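Local coordinates for diacylglycerol O-acyltransferase (Marinobacter hydrocarbonoclasticus, PDB 6CHJ) that makes wax esters and triacylglycerols by transferring fatty acyl groups from acyl-CoA to the hydroxyl groups of long-chain alcohols and diacylglycerols, at the interface of chains A and B. Sequence-based numbering; all coordinates share one arbitrary frame. Chains: chain A/B, Diacylglycerol O-acyltransferase.

Contact 1: the interface of chains A and B. Residues chain A 84-86, 121; chain B 87-89.
B:Pro88 packs against A:Phe84, its pyrrolidine meeting both the backbone carbonyl and the CD2–CE2 side of the ring. This small strand-to-loop patch, a worked example of packing flanked by hydrogen bonds, belongs to a two-fold symmetric dimer that may not be the biological one: chain A supplies strand 82-86 and the last residue of strand 115-121, and chain B the loop that follows its own copy of strand 82-86. B:Pro88 loses the most surface here, 66 Å². Its CG sits 3.2 Å from the carbonyl O of A:Phe84, while its CB packs 3.7 Å from CD2 of the phenyl ring. The two side chains slide past each other in opposite directions, so they touch alongside rather than tip to tip. With CG anti to the backbone N (chi1 178°), A:Phe84 carries this side of its ring toward the proline, and CE2 also comes within 3.6 Å of the carbonyl O of B:Thr89. A:Ala86 completes the apolar part of the patch, its CB methyl 3.7 Å from CA of B:Pro88.

Beside this apolar portion, A:Glu121 reaches across to B:Thr89, the two side chains meeting at about a right angle. The glutamate chain is extended beyond CG, which carries its carboxylate across to the partner loop. There OE2 accepts two hydrogen bonds from the same residue. The backbone N of B:Thr89 donates at 2.9 Å to OE2 of A:Glu121, coming from above the carboxylate plane, 53° out of it. The hydroxyl OG1 is instead received on the syn lone pair of OE2, the side of the other carboxylate oxygen. Two donors from different directions should restrain rotation of the carboxylate, and together they read both the backbone and the side chain of the threonine. B:Thr89 holds its hydroxyl beside its own backbone N, bringing both donors to one acceptor: OG1 lies 2.9 Å from OE2 of A:Glu121.

Contact 2: the interface of chains A and B. Residues chain A 77, 80, 109, 111-112; chain B 236-238, 429-430.
A:Arg112 and B:Ser238 meet in the tighter half of this polar patch, built mostly from loops and a worked example of charge-based contact in a possible dimer; the guanidinium NH1 of A:Arg112 is 2.8 Å from the hydroxyl OG of B:Ser238, at hydrogen-bonding distance. The arginine buries 58 Å² against chain B, more than any other residue here. Its chain bends at chi3, and its CD lies over one face of the A:His80 imidazole, toward the rim. CE1 of that A:His80 ring meets the CB of B:Ser238 at 3.9 Å. OG1 of B:Thr236 shares a hydrogen bond with the same OG, roughly at a right angle to NH1, and would help to orient the hydroxyl from within chain B.

Next to it, B:Arg429 runs extended from CG to NE, with CG anti to the backbone N (chi1 180°), and crosses A:Asp77 at about a right angle. NE of B:Arg429 donates to OD2 of A:Asp77 at 2.8 Å, a salt bridge on the syn side but tilted out of the carboxylate plane, the two flat groups 19° apart. NH2 of A:Arg112 lies 3.7 Å from the same OD2 of A:Asp77, so this oxygen stands between two arginines of different chains and probably eases their mutual repulsion. A leucine in place of B:Arg429 would probably leave the carboxylate of A:Asp77 without its mate across the interface, freer to turn toward A:Arg112.

The other half is looser in its polar pairing. The backbone N of B:Gly237 makes a long hydrogen bond of 3.3 Å to OD2 of A:Asp109, approaching from above the carboxylate plane. A:Glu111 packs its aliphatic CB 3.6 Å from the CG2 methyl of B:Thr236, but its charged end is held less closely. The carboxylate and the B:Arg430 guanidinium stand 85° apart, ruling out a side-by-side pairing; OE1 of A:Glu111 and NH1 of B:Arg430 are separated by 3.6 Å.

Contact 1: the interface of chains A and B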
# COMPACT_ATOMS: atom_id res chain seq x y z
N PHE A 84 -5.65 -0.05 -13.67
CA PHE A 84 -6.12 -1.20 -14.42
C PHE A 84 -5.25 -2.38 -14.03
O PHE A 84 -4.04 -2.36 -14.23
CB PHE A 84 -6.03 -0.94 -15.93
CG PHE A 84 -6.46 -2.11 -16.80
CD1 PHE A 84 -7.66 -2.74 -16.59
CD2 PHE A 84 -5.67 -2.54 -17.85
CE1 PHE A 84 -8.08 -3.79 -17.39
CE2 PHE A 84 -6.08 -3.59 -18.66
CZ PHE A 84 -7.29 -4.22 -18.42
N GLU A 85 -5.88 -3.40 -13.46
CA GLU A 85 -5.17 -4.45 -12.76
C GLU A 85 -5.86 -5.77 -13.04
O GLU A 85 -6.98 -5.82 -13.58
CB GLU A 85 -5.08 -4.14 -11.24
CG GLU A 85 -4.65 -2.65 -10.97
CD GLU A 85 -4.87 -2.13 -9.54
OE1 GLU A 85 -6.01 -2.18 -9.04
OE2 GLU A 85 -3.91 -1.61 -8.93
N ALA A 86 -5.19 -6.86 -12.67
CA ALA A 86 -5.65 -8.17 -13.08
C ALA A 86 -5.47 -9.15 -11.93
O ALA A 86 -4.53 -9.05 -11.14
CB ALA A 86 -4.90 -8.68 -14.33
N GLU A 121 -9.46 -6.93 -14.38
CA GLU A 121 -9.71 -7.98 -15.36
C GLU A 121 -9.22 -9.31 -14.81
O GLU A 121 -8.76 -9.41 -13.67
CB GLU A 121 -9.04 -7.66 -16.70
CG GLU A 121 -7.50 -7.82 -16.68
CD GLU A 121 -6.89 -7.99 -18.07
OE1 GLU A 121 -7.56 -7.61 -19.06
OE2 GLU A 121 -5.74 -8.50 -18.18
N LEU B 87 -0.11 -9.31 -14.03
CA LEU B 87 -0.10 -8.02 -14.67
C LEU B 87 -1.34 -7.85 -15.53
O LEU B 87 -1.85 -8.83 -16.08
CB LEU B 87 1.15 -7.87 -15.55
CG LEU B 87 2.49 -7.79 -14.83
CD1 LEU B 87 3.55 -7.59 -15.86
CD2 LEU B 87 2.53 -6.66 -13.78
N PRO B 88 -1.86 -6.65 -15.68
CA PRO B 88 -2.96 -6.44 -16.62
C PRO B 88 -2.46 -6.54 -18.05
O PRO B 88 -1.29 -6.29 -18.34
CB PRO B 88 -3.43 -5.01 -16.30
CG PRO B 88 -2.15 -4.32 -15.87
CD PRO B 88 -1.29 -5.37 -15.18
N THR B 89 -3.38 -6.92 -18.95
CA THR B 89 -3.09 -6.93 -20.38
C THR B 89 -2.49 -5.57 -20.78
O THR B 89 -3.05 -4.52 -20.44
CB THR B 89 -4.38 -7.20 -21.18
OG1 THR B 89 -4.81 -8.55 -20.95
CG2 THR B 89 -4.17 -7.00 -22.67

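Contact 2: the interface of chains A and B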
# COMPACT_ATOMS: atom_id res chain seq x y z
N ASP A 77 -3.55 13.81 -11.89
CA ASP A 77 -2.88 12.72 -12.61
C ASP A 77 -3.83 11.52 -12.64
O ASP A 77 -3.82 10.67 -11.75
CB ASP A 77 -1.54 12.38 -11.97
CG ASP A 77 -0.80 11.30 -12.73
OD1 ASP A 77 -1.34 10.84 -13.75
OD2 ASP A 77 0.31 10.88 -12.31
N HIS A 80 -2.63 8.07 -11.80
CA HIS A 80 -2.49 7.69 -10.40
C HIS A 80 -3.83 7.21 -9.83
O HIS A 80 -3.89 6.15 -9.18
CB HIS A 80 -1.92 8.86 -9.58
CG HIS A 80 -2.05 8.68 -8.10
ND1 HIS A 80 -1.18 7.89 -7.37
CD2 HIS A 80 -2.97 9.13 -7.22
CE1 HIS A 80 -1.56 7.89 -6.10
NE2 HIS A 80 -2.65 8.63 -5.98
N ASP A 109 -3.00 8.79 -0.17
CA ASP A 109 -2.06 9.91 -0.15
C ASP A 109 -2.86 11.19 0.01
O ASP A 109 -3.78 11.46 -0.77
CB ASP A 109 -1.23 9.93 -1.43
CG ASP A 109 0.03 10.82 -1.34
OD1 ASP A 109 0.34 11.43 -0.28
OD2 ASP A 109 0.73 10.87 -2.39
N GLU A 111 -1.80 14.19 -0.41
CA GLU A 111 -1.34 15.19 -1.37
C GLU A 111 -2.15 15.18 -2.66
O GLU A 111 -1.92 16.04 -3.52
CB GLU A 111 0.12 14.94 -1.71
CG GLU A 111 1.02 14.95 -0.52
CD GLU A 111 1.06 16.31 0.11
OE1 GLU A 111 1.12 17.30 -0.66
OE2 GLU A 111 1.01 16.39 1.35
N ARG A 112 -3.06 14.23 -2.84
CA ARG A 112 -3.89 14.16 -4.03
C ARG A 112 -5.32 13.91 -3.59
O ARG A 112 -5.55 13.46 -2.46
CB ARG A 112 -3.42 13.05 -4.97
CG ARG A 112 -1.91 13.06 -5.18
CD ARG A 112 -1.43 11.92 -6.03
NE ARG A 112 -1.10 12.40 -7.37
CZ ARG A 112 0.11 12.35 -7.91
NH1 ARG A 112 1.12 11.83 -7.24
NH2 ARG A 112 0.30 12.83 -9.13
N THR B 236 5.39 13.59 -2.49
CA THR B 236 4.28 12.74 -2.14
C THR B 236 4.76 11.31 -1.90
O THR B 236 5.92 10.97 -2.16
CB THR B 236 3.24 12.74 -3.26
OG1 THR B 236 3.76 11.97 -4.35
CG2 THR B 236 2.98 14.16 -3.74
N GLY B 237 3.86 10.47 -1.42
CA GLY B 237 4.17 9.08 -1.22
C GLY B 237 3.97 8.16 -2.42
O GLY B 237 4.11 6.94 -2.27
N SER B 238 3.64 8.69 -3.59
CA SER B 238 3.45 7.86 -4.77
C SER B 238 4.77 7.79 -5.55
O SER B 238 5.51 8.78 -5.63
CB SER B 238 2.33 8.39 -5.67
OG SER B 238 2.63 9.69 -6.16
N ARG B 429 6.29 10.26 -7.94
CA ARG B 429 5.51 10.39 -9.17
C ARG B 429 5.08 11.83 -9.45
O ARG B 429 5.01 12.24 -10.61
CB ARG B 429 4.28 9.49 -9.11
CG ARG B 429 3.41 9.58 -10.36
CD ARG B 429 2.24 8.61 -10.35
NE ARG B 429 1.62 8.54 -11.67
CZ ARG B 429 1.94 7.65 -12.61
NH1 ARG B 429 2.86 6.71 -12.39
NH2 ARG B 429 1.32 7.70 -13.78
N ARG B 430 4.76 12.63 -8.41
CA ARG B 430 4.29 13.99 -8.69
C ARG B 430 5.43 14.92 -9.09
O ARG B 430 5.31 15.67 -10.07
CB ARG B 430 3.56 14.59 -7.50
CG ARG B 430 3.24 16.06 -7.74
CD ARG B 430 2.95 16.81 -6.47
NE ARG B 430 4.15 17.04 -5.67
CZ ARG B 430 4.13 17.34 -4.37
NH1 ARG B 430 2.96 17.43 -3.73
NH2 ARG B 430 5.27 17.55 -3.69

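About 21 Å separates the C-alpha centres of contact 1 and contact 2, which share no residue. They are linked through chain A: helix 78-81, used in contact 2, runs directly into strand 82-86 of contact 1, and the segment before strand 115-121 serves contact 2 while the end of that strand serves contact 1. On chain B the partners are distant in sequence. Contact 1 combines apolar packing with hydrogen bonds; contact 2 relies on charged side chains that pair with one another, a serine hydroxyl and a backbone N. Repeated by the two-fold axis, both could fix subunit orientation, if this dimer forms in solution.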